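Local atomic coordinates of NADH dehydrogenase, putative (Plasmodium falciparum, PDB entry 5JWC), a protein that probably passes electrons from NADH through its bound FAD to ubiquinone as a type II NADH dehydrogenase, and is targeted by the antimalarial quinolone RYL-552. Residues H190-G196 and S227-E232; D209-V215 and G516-I520; F248-F253 and I464-V470; W457-L461 and A471-Y475. All coordinates share one frame; numbering follows the deposited sequence.

Contact 1 (H190-G196 and S227-E232); sequences HVAVVGG and SISIIE
The shortest polar bond here runs from G195 N to I231 O, at 2.7 Å, the last rung of a parallel ladder in which V191 and V193 each use both N-H and C=O toward strand 227-232. Just beyond it, E232 folds its carboxylate back, with chi2 bent to 54°, and OE1 accepts from G196 N at 2.8 Å, on its anti side and somewhat out of the carboxylate plane. OE2 is held by the amide of G234. At the other end H190 NE2 and S229 OG share a hydrogen bond of 2.8 Å, the hydroxyl lying at the edge of the imidazole near its plane. The ring reaches S229 because CG stands anti to the backbone N (chi1 174°), while ND1 bonds to S289 O. Between these ends I231 CD1 comes within 4.2 Å of A192 CB. Strand, glycine turn and E232 are consistent with the Rossmann-type fold expected to bind NADH in this family; the carboxylate tethers the glycine turn to the neighbouring strand.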
# COMPACT_ATOMS: atom_id res chain seq x y z
N HIS A 190 -3.63 -19.70 -14.87
CA HIS A 190 -4.59 -19.24 -15.86
C HIS A 190 -5.42 -18.11 -15.26
O HIS A 190 -6.14 -18.30 -14.30
CB HIS A 190 -5.50 -20.39 -16.32
CG HIS A 190 -6.59 -19.93 -17.24
ND1 HIS A 190 -7.91 -20.29 -17.06
CD2 HIS A 190 -6.58 -19.09 -18.30
CE1 HIS A 190 -8.65 -19.72 -18.01
NE2 HIS A 190 -7.86 -18.99 -18.77
N VAL A 191 -5.29 -16.92 -15.84
CA VAL A 191 -6.07 -15.78 -15.38
C VAL A 191 -7.23 -15.61 -16.34
O VAL A 191 -7.05 -15.62 -17.56
CB VAL A 191 -5.23 -14.49 -15.32
CG1 VAL A 191 -6.09 -13.32 -14.83
CG2 VAL A 191 -4.01 -14.69 -14.40
N ALA A 192 -8.43 -15.52 -15.78
CA ALA A 192 -9.65 -15.36 -16.55
C ALA A 192 -10.31 -14.07 -16.17
O ALA A 192 -10.51 -13.80 -14.98
CB ALA A 192 -10.59 -16.53 -16.31
N VAL A 193 -10.65 -13.26 -17.17
CA VAL A 193 -11.28 -11.99 -16.94
C VAL A 193 -12.66 -12.03 -17.59
O VAL A 193 -12.80 -12.29 -18.78
CB VAL A 193 -10.45 -10.83 -17.53
CG1 VAL A 193 -11.22 -9.51 -17.39
CG2 VAL A 193 -9.06 -10.76 -16.85
N VAL A 194 -13.69 -11.80 -16.78
CA VAL A 194 -15.06 -11.90 -17.26
C VAL A 194 -15.64 -10.53 -17.59
O VAL A 194 -15.88 -9.72 -16.70
CB VAL A 194 -15.94 -12.58 -16.22
CG1 VAL A 194 -17.37 -12.76 -16.76
CG2 VAL A 194 -15.33 -13.92 -15.85
N GLY A 195 -15.85 -10.28 -18.87
CA GLY A 195 -16.44 -9.03 -19.31
C GLY A 195 -15.61 -8.37 -20.39
O GLY A 195 -14.44 -8.09 -20.16
N GLY A 196 -16.21 -8.12 -21.56
CA GLY A 196 -15.49 -7.57 -22.70
C GLY A 196 -15.62 -6.07 -22.87
O GLY A 196 -15.22 -5.52 -23.90
N SER A 227 -1.37 -18.23 -18.73
CA SER A 227 -2.31 -17.87 -19.79
C SER A 227 -3.34 -16.88 -19.29
O SER A 227 -3.58 -16.76 -18.08
CB SER A 227 -3.02 -19.11 -20.34
OG SER A 227 -3.62 -19.86 -19.29
N ILE A 228 -3.94 -16.17 -20.23
CA ILE A 228 -5.04 -15.26 -19.93
C ILE A 228 -6.17 -15.47 -20.91
O ILE A 228 -5.94 -15.54 -22.12
CB ILE A 228 -4.64 -13.79 -20.04
CG1 ILE A 228 -3.34 -13.48 -19.34
CG2 ILE A 228 -5.76 -12.89 -19.50
CD1 ILE A 228 -2.94 -12.02 -19.59
N SER A 229 -7.40 -15.52 -20.39
CA SER A 229 -8.58 -15.58 -21.23
C SER A 229 -9.49 -14.42 -20.87
O SER A 229 -9.61 -14.08 -19.70
CB SER A 229 -9.32 -16.91 -21.03
OG SER A 229 -8.48 -18.02 -21.31
N ILE A 230 -10.15 -13.82 -21.86
CA ILE A 230 -11.21 -12.85 -21.57
C ILE A 230 -12.53 -13.39 -22.12
O ILE A 230 -12.58 -13.93 -23.22
CB ILE A 230 -10.87 -11.44 -22.15
CG1 ILE A 230 -11.97 -10.43 -21.79
CG2 ILE A 230 -10.61 -11.48 -23.64
CD1 ILE A 230 -11.59 -8.99 -22.16
N ILE A 231 -13.58 -13.29 -21.31
CA ILE A 231 -14.85 -13.91 -21.63
C ILE A 231 -15.92 -12.85 -21.81
O ILE A 231 -16.11 -11.99 -20.94
CB ILE A 231 -15.26 -14.89 -20.53
CG1 ILE A 231 -14.26 -16.05 -20.47
CG2 ILE A 231 -16.67 -15.42 -20.76
CD1 ILE A 231 -13.80 -16.36 -19.08
N GLU A 232 -16.63 -12.91 -22.94
CA GLU A 232 -17.61 -11.88 -23.27
C GLU A 232 -18.81 -12.48 -24.02
O GLU A 232 -18.64 -13.22 -24.99
CB GLU A 232 -16.93 -10.77 -24.09
CG GLU A 232 -17.86 -9.80 -24.83
CD GLU A 232 -18.88 -9.13 -23.93
OE1 GLU A 232 -18.59 -8.88 -22.73
OE2 GLU A 232 -20.01 -8.87 -24.42

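Contact 2 (D209-V215 and G516-I520); sequences DFINKEV and GRPFI. With 4W0 (5-fluoro-3-methyl-2-{4-[4-(trifluoromethoxy)benzyl]phenyl}quinolin-4(1H)-one), chain M; 4W0 (5-fluoro-3-methyl-2-{4-[4-(trifluoromethoxy)benzyl]phenyl}quinolin-4(1H)-one), chain L.
R517 crosses E214 at about a right angle, its guanidinium plane 69° from that of the carboxylate, and grips it through NE and NH1. Both nitrogens converge on OE1 at 2.9 Å: NH1 meets the syn lone pair of OE1, whereas NE comes from above the carboxylate plane. E214 OE2 accepts from the backbone N of R517, also at 2.9 Å, holding main chain and side chain together. The bend at chi3 (-86°) brings the guanidinium back across E214, where F210 N covers one face. The rings of F210 and F519 meet obliquely, their planes at 40°, and F519 CZ lies 3.6 Å from E214 CB. A phenyl ring of the inhibitor in chain M lies at the guanidinium edge, and a water joins the quinolone N of this inhibitor to D209 OD2, which also bonds to Y463 OH. The loop after helix 499-515 is clasped to helix 198-218, with F168 of helix 158-174 packing on F210 and S85 of the second subunit on F519.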
# COMPACT_ATOMS: atom_id res chain seq x y z
N ASP A 209 0.74 -7.20 -20.48
CA ASP A 209 1.99 -6.44 -20.50
C ASP A 209 2.91 -6.85 -19.33
O ASP A 209 4.09 -7.11 -19.52
CB ASP A 209 1.74 -4.94 -20.41
CG ASP A 209 1.11 -4.36 -21.68
OD1 ASP A 209 1.01 -5.05 -22.72
OD2 ASP A 209 0.70 -3.18 -21.61
N PHE A 210 2.34 -6.89 -18.13
CA PHE A 210 3.07 -7.29 -16.93
C PHE A 210 3.72 -8.68 -17.14
O PHE A 210 4.93 -8.86 -16.93
CB PHE A 210 2.11 -7.29 -15.73
CG PHE A 210 2.78 -7.41 -14.39
CD1 PHE A 210 4.11 -7.06 -14.22
CD2 PHE A 210 2.08 -7.88 -13.29
CE1 PHE A 210 4.73 -7.17 -12.98
CE2 PHE A 210 2.70 -8.01 -12.05
CZ PHE A 210 4.03 -7.65 -11.90
N ILE A 211 2.91 -9.64 -17.57
CA ILE A 211 3.36 -11.01 -17.85
C ILE A 211 4.49 -11.07 -18.90
O ILE A 211 5.51 -11.75 -18.70
CB ILE A 211 2.16 -11.88 -18.29
CG1 ILE A 211 1.23 -12.07 -17.08
CG2 ILE A 211 2.59 -13.24 -18.82
CD1 ILE A 211 -0.17 -12.55 -17.42
N ASN A 212 4.32 -10.31 -19.98
CA ASN A 212 5.31 -10.28 -21.05
C ASN A 212 6.57 -9.51 -20.72
O ASN A 212 7.57 -9.65 -21.41
CB ASN A 212 4.70 -9.69 -22.31
CG ASN A 212 3.90 -10.70 -23.09
OD1 ASN A 212 4.25 -11.88 -23.12
ND2 ASN A 212 2.81 -10.27 -23.71
N LYS A 213 6.54 -8.68 -19.69
CA LYS A 213 7.74 -7.91 -19.37
C LYS A 213 8.38 -8.33 -18.04
O LYS A 213 9.26 -9.18 -18.04
CB LYS A 213 7.43 -6.42 -19.33
CG LYS A 213 8.69 -5.55 -19.32
CD LYS A 213 8.36 -4.08 -19.27
CE LYS A 213 9.59 -3.23 -19.57
NZ LYS A 213 9.26 -1.77 -19.57
N GLU A 214 7.94 -7.75 -16.93
CA GLU A 214 8.60 -8.00 -15.65
C GLU A 214 8.48 -9.45 -15.20
O GLU A 214 9.43 -10.01 -14.67
CB GLU A 214 8.03 -7.06 -14.57
CG GLU A 214 8.39 -5.58 -14.78
CD GLU A 214 7.39 -4.83 -15.65
OE1 GLU A 214 6.47 -5.47 -16.23
OE2 GLU A 214 7.53 -3.58 -15.74
N VAL A 215 7.32 -10.07 -15.42
CA VAL A 215 7.11 -11.44 -14.99
C VAL A 215 7.99 -12.39 -15.80
O VAL A 215 8.63 -13.28 -15.24
CB VAL A 215 5.62 -11.84 -15.10
CG1 VAL A 215 5.46 -13.33 -14.80
CG2 VAL A 215 4.77 -11.02 -14.14
N GLY A 516 10.90 -0.64 -13.81
CA GLY A 516 9.86 -1.65 -14.00
C GLY A 516 8.78 -1.63 -12.92
O GLY A 516 8.91 -0.94 -11.92
N ARG A 517 7.71 -2.39 -13.13
CA ARG A 517 6.66 -2.50 -12.14
C ARG A 517 7.12 -3.27 -10.90
O ARG A 517 7.96 -4.16 -10.99
CB ARG A 517 5.42 -3.15 -12.76
CG ARG A 517 4.73 -2.23 -13.77
CD ARG A 517 3.64 -2.96 -14.52
NE ARG A 517 4.23 -3.65 -15.65
CZ ARG A 517 3.97 -3.35 -16.92
NH1 ARG A 517 4.59 -4.04 -17.86
NH2 ARG A 517 3.09 -2.41 -17.23
N PRO A 518 6.60 -2.89 -9.72
CA PRO A 518 7.03 -3.49 -8.45
C PRO A 518 6.41 -4.87 -8.20
O PRO A 518 5.30 -5.15 -8.68
CB PRO A 518 6.55 -2.47 -7.41
CG PRO A 518 5.34 -1.85 -8.05
CD PRO A 518 5.69 -1.75 -9.51
N PHE A 519 7.11 -5.70 -7.45
CA PHE A 519 6.61 -6.99 -7.03
C PHE A 519 6.27 -7.02 -5.53
O PHE A 519 5.80 -8.03 -5.02
CB PHE A 519 7.62 -8.10 -7.37
CG PHE A 519 7.65 -8.44 -8.84
CD1 PHE A 519 6.87 -9.48 -9.32
CD2 PHE A 519 8.41 -7.71 -9.72
CE1 PHE A 519 6.86 -9.80 -10.67
CE2 PHE A 519 8.42 -8.02 -11.09
CZ PHE A 519 7.64 -9.07 -11.56
N ILE A 520 6.50 -5.90 -4.84
CA ILE A 520 6.24 -5.86 -3.40
C ILE A 520 4.76 -6.03 -3.11
O ILE A 520 3.90 -5.39 -3.72
CB ILE A 520 6.76 -4.53 -2.76
CG1 ILE A 520 6.37 -4.43 -1.29
CG2 ILE A 520 6.24 -3.34 -3.50
CD1 ILE A 520 7.08 -5.47 -0.43
C1 4W0 M . -1.56 2.49 -19.81
C2 4W0 M . -0.65 1.42 -19.90
C3 4W0 M . 0.55 1.57 -20.62
C4 4W0 M . 0.86 2.78 -21.26
C5 4W0 M . -0.04 3.85 -21.17
C6 4W0 M . -1.24 3.72 -20.45
O1 4W0 M . 6.21 -8.04 -25.69
C7 4W0 M . 2.15 2.93 -22.02
C8 4W0 M . 3.07 1.81 -22.11
C9 4W0 M . 2.73 0.54 -21.43
C10 4W0 M . 3.57 -0.72 -21.47
C11 4W0 M . 3.82 -1.36 -22.68
C12 4W0 M . 4.56 -2.53 -22.74
C13 4W0 M . 5.01 -3.06 -21.55
C14 4W0 M . 4.74 -2.46 -20.35
C15 4W0 M . 4.01 -1.29 -20.29
O2 4W0 M . 2.43 3.97 -22.57
N 4W0 M . 1.49 0.43 -20.71
C16 4W0 M . 5.81 -4.32 -21.42
C17 4W0 M . 5.87 -5.29 -22.57
C18 4W0 M . 4.71 -5.81 -23.13
C19 4W0 M . 4.82 -6.73 -24.17
C20 4W0 M . 6.09 -7.12 -24.62
C21 4W0 M . 7.24 -6.61 -24.05
C22 4W0 M . 7.13 -5.70 -23.02
C23 4W0 M . 4.36 1.98 -22.88
F1 4W0 M . 0.25 5.01 -21.77
C24 4W0 M . 6.17 -7.49 -26.98
F2 4W0 M . 4.96 -6.96 -27.17
F3 4W0 M . 6.38 -8.46 -27.89
F4 4W0 M . 7.12 -6.54 -27.07
C1 4W0 L . 0.03 -0.99 -7.43
C2 4W0 L . 0.19 -1.51 -6.14
C3 4W0 L . 1.37 -1.20 -5.42
C4 4W0 L . 2.37 -0.37 -5.96
C5 4W0 L . 2.20 0.14 -7.24
C6 4W0 L . 1.04 -0.15 -7.97
O1 4W0 L . 2.92 -8.19 4.46
C7 4W0 L . 3.61 -0.04 -5.17
C8 4W0 L . 3.76 -0.59 -3.83
C9 4W0 L . 2.69 -1.46 -3.31
C10 4W0 L . 2.66 -2.03 -1.93
C11 4W0 L . 2.66 -1.06 -0.94
C12 4W0 L . 2.61 -1.42 0.38
C13 4W0 L . 2.52 -2.76 0.68
C14 4W0 L . 2.48 -3.74 -0.30
C15 4W0 L . 2.54 -3.37 -1.63
O2 4W0 L . 4.50 0.66 -5.62
N 4W0 L . 1.51 -1.74 -4.07
C16 4W0 L . 2.44 -3.03 2.15
C17 4W0 L . 2.60 -4.40 2.71
C18 4W0 L . 3.78 -5.11 2.55
C19 4W0 L . 3.89 -6.37 3.13
C20 4W0 L . 2.83 -6.90 3.87
C21 4W0 L . 1.66 -6.16 4.03
C22 4W0 L . 1.55 -4.91 3.45
C23 4W0 L . 5.01 -0.24 -3.05
F1 4W0 L . 3.14 0.92 -7.77
C24 4W0 L . 2.98 -9.34 3.63
F2 4W0 L . 2.22 -9.14 2.54
F3 4W0 L . 2.58 -10.45 4.29
F4 4W0 L . 4.26 -9.55 3.27
O HOH W 1 0.81 -1.66 -19.28

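Contact 3 (F248-F253 and I464-V470); sequences FTKENF and IGNHQVV. With 4W0 (5-fluoro-3-methyl-2-{4-[4-(trifluoromethoxy)benzyl]phenyl}quinolin-4(1H)-one), chain M.
F248, with CG anti to the backbone N (chi1 175°), sends its ring out to the hairpin and crosses I464 at about a right angle, CD1 of the isoleucine lying 3.6 Å from CE2 of the ring. V470 CG1 approaches the ring edge, 3.7 Å from CD2, and Q468 OE1 lies at the edge by CZ, its amide turned 84° from the ring. One turn along helix 243-255, N252 points its ND2 at two successive carbonyls, donating to I464 O at 2.9 Å and to G465 O at 3.0 Å, both met from above their carbonyl planes. These carbonyls belong to a beta hairpin whose type I' turn, G465 to Q468, closes with Q468 N on G465 O; N252 ND2 reaches that oxygen from the opposite face. The ring of F253 presents its edge to I464 O, with CE1 3.2 Å away. Q468 NE2 bonds to N466 O, while OE1 accepts from G481 N. Beyond the turn H467 sets one ring face over C11 of the inhibitor in chain M.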
# COMPACT_ATOMS: atom_id res chain seq x y z
N PHE A 248 -9.82 -4.40 -34.15
CA PHE A 248 -8.41 -4.13 -33.84
C PHE A 248 -8.03 -4.63 -32.44
O PHE A 248 -6.93 -5.16 -32.25
CB PHE A 248 -8.11 -2.64 -33.97
CG PHE A 248 -6.71 -2.27 -33.57
CD1 PHE A 248 -5.62 -2.86 -34.19
CD2 PHE A 248 -6.48 -1.32 -32.59
CE1 PHE A 248 -4.33 -2.52 -33.82
CE2 PHE A 248 -5.21 -0.97 -32.22
CZ PHE A 248 -4.13 -1.57 -32.83
N THR A 249 -8.95 -4.48 -31.49
CA THR A 249 -8.72 -4.96 -30.13
C THR A 249 -8.60 -6.49 -30.07
O THR A 249 -7.66 -7.01 -29.44
CB THR A 249 -9.84 -4.49 -29.17
OG1 THR A 249 -9.91 -3.06 -29.18
CG2 THR A 249 -9.57 -4.95 -27.76
N LYS A 250 -9.52 -7.20 -30.72
CA LYS A 250 -9.48 -8.67 -30.76
C LYS A 250 -8.20 -9.15 -31.44
O LYS A 250 -7.58 -10.13 -31.02
CB LYS A 250 -10.69 -9.23 -31.54
CG LYS A 250 -10.58 -10.73 -31.83
CD LYS A 250 -11.92 -11.35 -32.23
CE LYS A 250 -13.04 -11.04 -31.25
NZ LYS A 250 -14.33 -11.64 -31.71
N GLU A 251 -7.81 -8.45 -32.50
CA GLU A 251 -6.60 -8.77 -33.22
C GLU A 251 -5.35 -8.52 -32.38
O GLU A 251 -4.40 -9.31 -32.40
CB GLU A 251 -6.57 -7.97 -34.51
CG GLU A 251 -5.27 -7.94 -35.25
CD GLU A 251 -5.38 -7.03 -36.47
OE1 GLU A 251 -4.49 -6.16 -36.67
OE2 GLU A 251 -6.40 -7.17 -37.20
N ASN A 252 -5.34 -7.42 -31.63
CA ASN A 252 -4.21 -7.13 -30.76
C ASN A 252 -4.11 -8.23 -29.68
O ASN A 252 -3.02 -8.72 -29.38
CB ASN A 252 -4.33 -5.74 -30.14
CG ASN A 252 -3.00 -5.19 -29.68
OD1 ASN A 252 -2.00 -5.31 -30.38
ND2 ASN A 252 -2.97 -4.60 -28.48
N PHE A 253 -5.25 -8.64 -29.13
CA PHE A 253 -5.28 -9.69 -28.11
C PHE A 253 -4.79 -11.03 -28.69
O PHE A 253 -3.97 -11.70 -28.06
CB PHE A 253 -6.68 -9.83 -27.49
CG PHE A 253 -6.97 -8.83 -26.37
CD1 PHE A 253 -6.20 -7.68 -26.22
CD2 PHE A 253 -7.99 -9.07 -25.46
CE1 PHE A 253 -6.46 -6.77 -25.18
CE2 PHE A 253 -8.26 -8.17 -24.41
CZ PHE A 253 -7.48 -7.02 -24.27
N ILE A 464 -5.21 -1.15 -24.75
CA ILE A 464 -5.49 -2.54 -25.15
C ILE A 464 -4.24 -3.42 -25.29
O ILE A 464 -4.29 -4.51 -25.87
CB ILE A 464 -6.31 -2.60 -26.49
CG1 ILE A 464 -5.48 -2.11 -27.68
CG2 ILE A 464 -7.63 -1.80 -26.36
CD1 ILE A 464 -6.14 -2.42 -29.02
N GLY A 465 -3.13 -2.95 -24.72
CA GLY A 465 -1.95 -3.78 -24.61
C GLY A 465 -0.86 -3.46 -25.63
O GLY A 465 -1.15 -3.00 -26.74
N ASN A 466 0.38 -3.71 -25.23
CA ASN A 466 1.54 -3.55 -26.10
C ASN A 466 1.60 -2.18 -26.75
O ASN A 466 1.77 -2.07 -27.96
CB ASN A 466 1.54 -4.64 -27.18
CG ASN A 466 2.89 -4.73 -27.91
OD1 ASN A 466 3.94 -4.52 -27.31
ND2 ASN A 466 2.84 -5.00 -29.21
N HIS A 467 1.44 -1.15 -25.91
CA HIS A 467 1.55 0.27 -26.29
C HIS A 467 0.35 0.78 -27.07
O HIS A 467 0.29 1.97 -27.40
CB HIS A 467 2.82 0.52 -27.11
CG HIS A 467 4.08 0.12 -26.41
ND1 HIS A 467 4.48 -1.19 -26.30
CD2 HIS A 467 5.01 0.86 -25.77
CE1 HIS A 467 5.62 -1.25 -25.63
NE2 HIS A 467 5.96 -0.02 -25.29
N GLN A 468 -0.61 -0.08 -27.36
CA GLN A 468 -1.75 0.32 -28.19
C GLN A 468 -2.92 0.92 -27.39
O GLN A 468 -3.47 0.30 -26.48
CB GLN A 468 -2.24 -0.87 -29.02
CG GLN A 468 -1.15 -1.64 -29.74
CD GLN A 468 -0.34 -0.75 -30.68
OE1 GLN A 468 -0.89 -0.08 -31.54
NE2 GLN A 468 0.98 -0.75 -30.50
N VAL A 469 -3.26 2.15 -27.76
CA VAL A 469 -4.42 2.83 -27.21
C VAL A 469 -5.44 3.06 -28.33
O VAL A 469 -5.08 3.44 -29.44
CB VAL A 469 -4.03 4.18 -26.58
CG1 VAL A 469 -5.27 5.05 -26.34
CG2 VAL A 469 -3.26 3.95 -25.25
N VAL A 470 -6.71 2.81 -28.03
CA VAL A 470 -7.79 3.16 -28.95
C VAL A 470 -8.65 4.26 -28.35
O VAL A 470 -8.73 4.40 -27.12
CB VAL A 470 -8.67 1.95 -29.30
CG1 VAL A 470 -7.83 0.88 -29.99
CG2 VAL A 470 -9.34 1.40 -28.03
C1 4W0 M . -1.56 2.49 -19.81
C2 4W0 M . -0.65 1.42 -19.90
C3 4W0 M . 0.55 1.57 -20.62
C4 4W0 M . 0.86 2.78 -21.26
C5 4W0 M . -0.04 3.85 -21.17
C6 4W0 M . -1.24 3.72 -20.45
O1 4W0 M . 6.21 -8.04 -25.69
C7 4W0 M . 2.15 2.93 -22.02
C8 4W0 M . 3.07 1.81 -22.11
C9 4W0 M . 2.73 0.54 -21.43
C10 4W0 M . 3.57 -0.72 -21.47
C11 4W0 M . 3.82 -1.36 -22.68
C12 4W0 M . 4.56 -2.53 -22.74
C13 4W0 M . 5.01 -3.06 -21.55
C14 4W0 M . 4.74 -2.46 -20.35
C15 4W0 M . 4.01 -1.29 -20.29
O2 4W0 M . 2.43 3.97 -22.57
N 4W0 M . 1.49 0.43 -20.71
C16 4W0 M . 5.81 -4.32 -21.42
C17 4W0 M . 5.87 -5.29 -22.57
C18 4W0 M . 4.71 -5.81 -23.13
C19 4W0 M . 4.82 -6.73 -24.17
C20 4W0 M . 6.09 -7.12 -24.62
C21 4W0 M . 7.24 -6.61 -24.05
C22 4W0 M . 7.13 -5.70 -23.02
C23 4W0 M . 4.36 1.98 -22.88
F1 4W0 M . 0.25 5.01 -21.77
C24 4W0 M . 6.17 -7.49 -26.98
F2 4W0 M . 4.96 -6.96 -27.17
F3 4W0 M . 6.38 -8.46 -27.89
F4 4W0 M . 7.12 -6.54 -27.07

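Contact 4 (W457-L461 and A471-Y475); sequences WKGSL and ADLPY. With TRT (fragment of triton X-100), chain J.
P474 rests on one face of the W457 indole: its CD lies 4.2 Å from the centroid of the six-membered ring, 24° off the normal, a CH-pi contact. The pyrrolidine is also close to the rim, CG standing 3.8 Å from CE3. The main chain approaches the indole obliquely, D472 O lying 3.3 Å from CZ2 on the same side of the ring plane as the proline, and D472 OD2 lies at the ring edge in its plane. W457 CG is anti to the backbone N (chi1 -179°), which swings the indole back over the following residues and puts G459 N over the same face as the proline. Beyond the tryptophan the strands pair as the open end of an antiparallel hairpin, 460-465 with 468-473. S460 and D472 form a hydrogen-bonded pair, S460 N to D472 O and D472 N to S460 O, both 2.9 Å. The next pair, L461 with A471, is non-hydrogen-bonded, and there L461 CD1 packs on A471 CB at 3.6 Å. L473 turns its CD2 back under G459, 3.7 Å from the glycine CA, and G459 O accepts from Q425 NE2 of helix 424-440. Farther out, F487 of helix 484-495 packs on both L461 and L473, while the Triton X-100 fragment runs past G459 O, its C17 3.4 Å away.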
# COMPACT_ATOMS: atom_id res chain seq x y z
N TRP A 457 -21.21 14.46 -24.62
CA TRP A 457 -20.30 13.33 -24.81
C TRP A 457 -18.92 13.82 -25.26
O TRP A 457 -18.80 14.58 -26.22
CB TRP A 457 -20.87 12.34 -25.82
CG TRP A 457 -19.96 11.17 -26.02
CD1 TRP A 457 -19.52 10.29 -25.06
CD2 TRP A 457 -19.38 10.74 -27.25
NE1 TRP A 457 -18.69 9.35 -25.62
CE2 TRP A 457 -18.60 9.60 -26.97
CE3 TRP A 457 -19.46 11.21 -28.56
CZ2 TRP A 457 -17.89 8.92 -27.96
CZ3 TRP A 457 -18.75 10.54 -29.55
CH2 TRP A 457 -17.98 9.40 -29.25
N LYS A 458 -17.88 13.39 -24.56
CA LYS A 458 -16.53 13.86 -24.86
C LYS A 458 -15.67 12.76 -25.49
O LYS A 458 -14.54 13.00 -25.88
CB LYS A 458 -15.85 14.37 -23.59
CG LYS A 458 -16.71 15.33 -22.75
CD LYS A 458 -16.60 16.75 -23.26
CE LYS A 458 -17.36 17.73 -22.36
NZ LYS A 458 -16.91 17.66 -20.94
N GLY A 459 -16.20 11.56 -25.56
CA GLY A 459 -15.44 10.45 -26.11
C GLY A 459 -14.95 9.45 -25.07
O GLY A 459 -15.07 9.67 -23.86
N SER A 460 -14.41 8.34 -25.56
CA SER A 460 -13.92 7.27 -24.71
C SER A 460 -12.55 6.82 -25.17
O SER A 460 -12.22 6.92 -26.36
CB SER A 460 -14.87 6.08 -24.74
OG SER A 460 -16.21 6.49 -24.48
N LEU A 461 -11.78 6.29 -24.22
CA LEU A 461 -10.41 5.87 -24.42
C LEU A 461 -10.23 4.50 -23.81
O LEU A 461 -10.78 4.21 -22.75
CB LEU A 461 -9.44 6.83 -23.72
CG LEU A 461 -8.53 7.70 -24.57
CD1 LEU A 461 -9.47 8.74 -25.17
CD2 LEU A 461 -7.49 8.37 -23.71
N ALA A 471 -9.26 5.06 -29.21
CA ALA A 471 -10.13 6.12 -28.73
C ALA A 471 -11.27 6.34 -29.72
O ALA A 471 -11.06 6.39 -30.93
CB ALA A 471 -9.36 7.40 -28.53
N ASP A 472 -12.47 6.44 -29.17
CA ASP A 472 -13.69 6.70 -29.92
C ASP A 472 -14.17 8.07 -29.49
O ASP A 472 -14.75 8.21 -28.42
CB ASP A 472 -14.72 5.60 -29.63
CG ASP A 472 -16.06 5.82 -30.32
OD1 ASP A 472 -17.02 5.10 -29.97
OD2 ASP A 472 -16.16 6.71 -31.19
N LEU A 473 -13.88 9.09 -30.30
CA LEU A 473 -14.16 10.48 -29.93
C LEU A 473 -15.16 11.11 -30.89
O LEU A 473 -15.44 10.55 -31.95
CB LEU A 473 -12.86 11.29 -29.93
CG LEU A 473 -11.76 10.70 -29.04
CD1 LEU A 473 -10.45 11.38 -29.34
CD2 LEU A 473 -12.11 10.87 -27.56
N PRO A 474 -15.73 12.27 -30.52
CA PRO A 474 -16.47 13.00 -31.55
C PRO A 474 -15.49 13.36 -32.67
O PRO A 474 -14.45 13.95 -32.38
CB PRO A 474 -16.96 14.26 -30.82
CG PRO A 474 -16.95 13.90 -29.36
CD PRO A 474 -15.77 12.97 -29.22
N TYR A 475 -15.82 12.95 -33.89
CA TYR A 475 -15.07 13.32 -35.10
C TYR A 475 -13.74 12.59 -35.34
O TYR A 475 -13.15 12.79 -36.39
CB TYR A 475 -14.81 14.83 -35.14
CG TYR A 475 -16.07 15.64 -34.91
CD1 TYR A 475 -17.10 15.62 -35.84
CD2 TYR A 475 -16.24 16.40 -33.75
CE1 TYR A 475 -18.26 16.35 -35.64
CE2 TYR A 475 -17.40 17.14 -33.54
CZ TYR A 475 -18.41 17.11 -34.48
OH TYR A 475 -19.57 17.82 -34.29
C25 TRT J . -14.09 14.29 -16.87
O24 TRT J . -13.56 13.14 -16.30
C23 TRT J . -14.41 12.02 -16.55
C22 TRT J . -13.57 10.81 -16.79
O21 TRT J . -13.26 10.70 -18.21
C20 TRT J . -12.31 9.68 -18.45
C19 TRT J . -12.29 9.32 -19.92
O18 TRT J . -11.81 10.38 -20.78
C17 TRT J . -12.13 10.14 -22.15
C16 TRT J . -11.61 11.32 -23.02
O15 TRT J . -12.52 12.46 -22.98
C12 TRT J . -11.70 13.63 -23.05
C13 TRT J . -10.78 13.73 -24.13
C14 TRT J . -9.92 14.84 -24.21
C11 TRT J . -11.75 14.61 -22.06
C10 TRT J . -10.89 15.73 -22.14
C9 TRT J . -9.98 15.84 -23.22
C6 TRT J . -9.04 17.06 -23.30
C8 TRT J . -9.73 18.24 -24.02
C7 TRT J . -8.75 17.49 -21.86
C5 TRT J . -7.65 16.56 -23.88
C1 TRT J . -7.03 16.96 -25.30
C2 TRT J . -7.98 16.73 -26.49
C4 TRT J . -6.47 18.39 -25.25
C3 TRT J . -5.84 16.05 -25.54

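How the contacts relate
Contact 4 and the 464-470 side of contact 3 share one hairpin, its open end and its turn; the two centres are 17 Å apart, and V470 O touches L461 CG at 4.2 Å. Contact 1 lies in the parallel sheet beside them: I230 CG2 packs on F253 CD2 of contact 3, and I228 CD1 meets I211 CD1 of contact 2 at 3.6 Å. Contacts 2 and 3 are joined by a probable hydrogen bond from N466 N to D209 OD1, 2.9 Å, and both touch the inhibitor in chain M. Contact 4 is remote from contact 2, about 14 Å at the nearest atoms, but the S460 side chain lies about 7 Å from FAD.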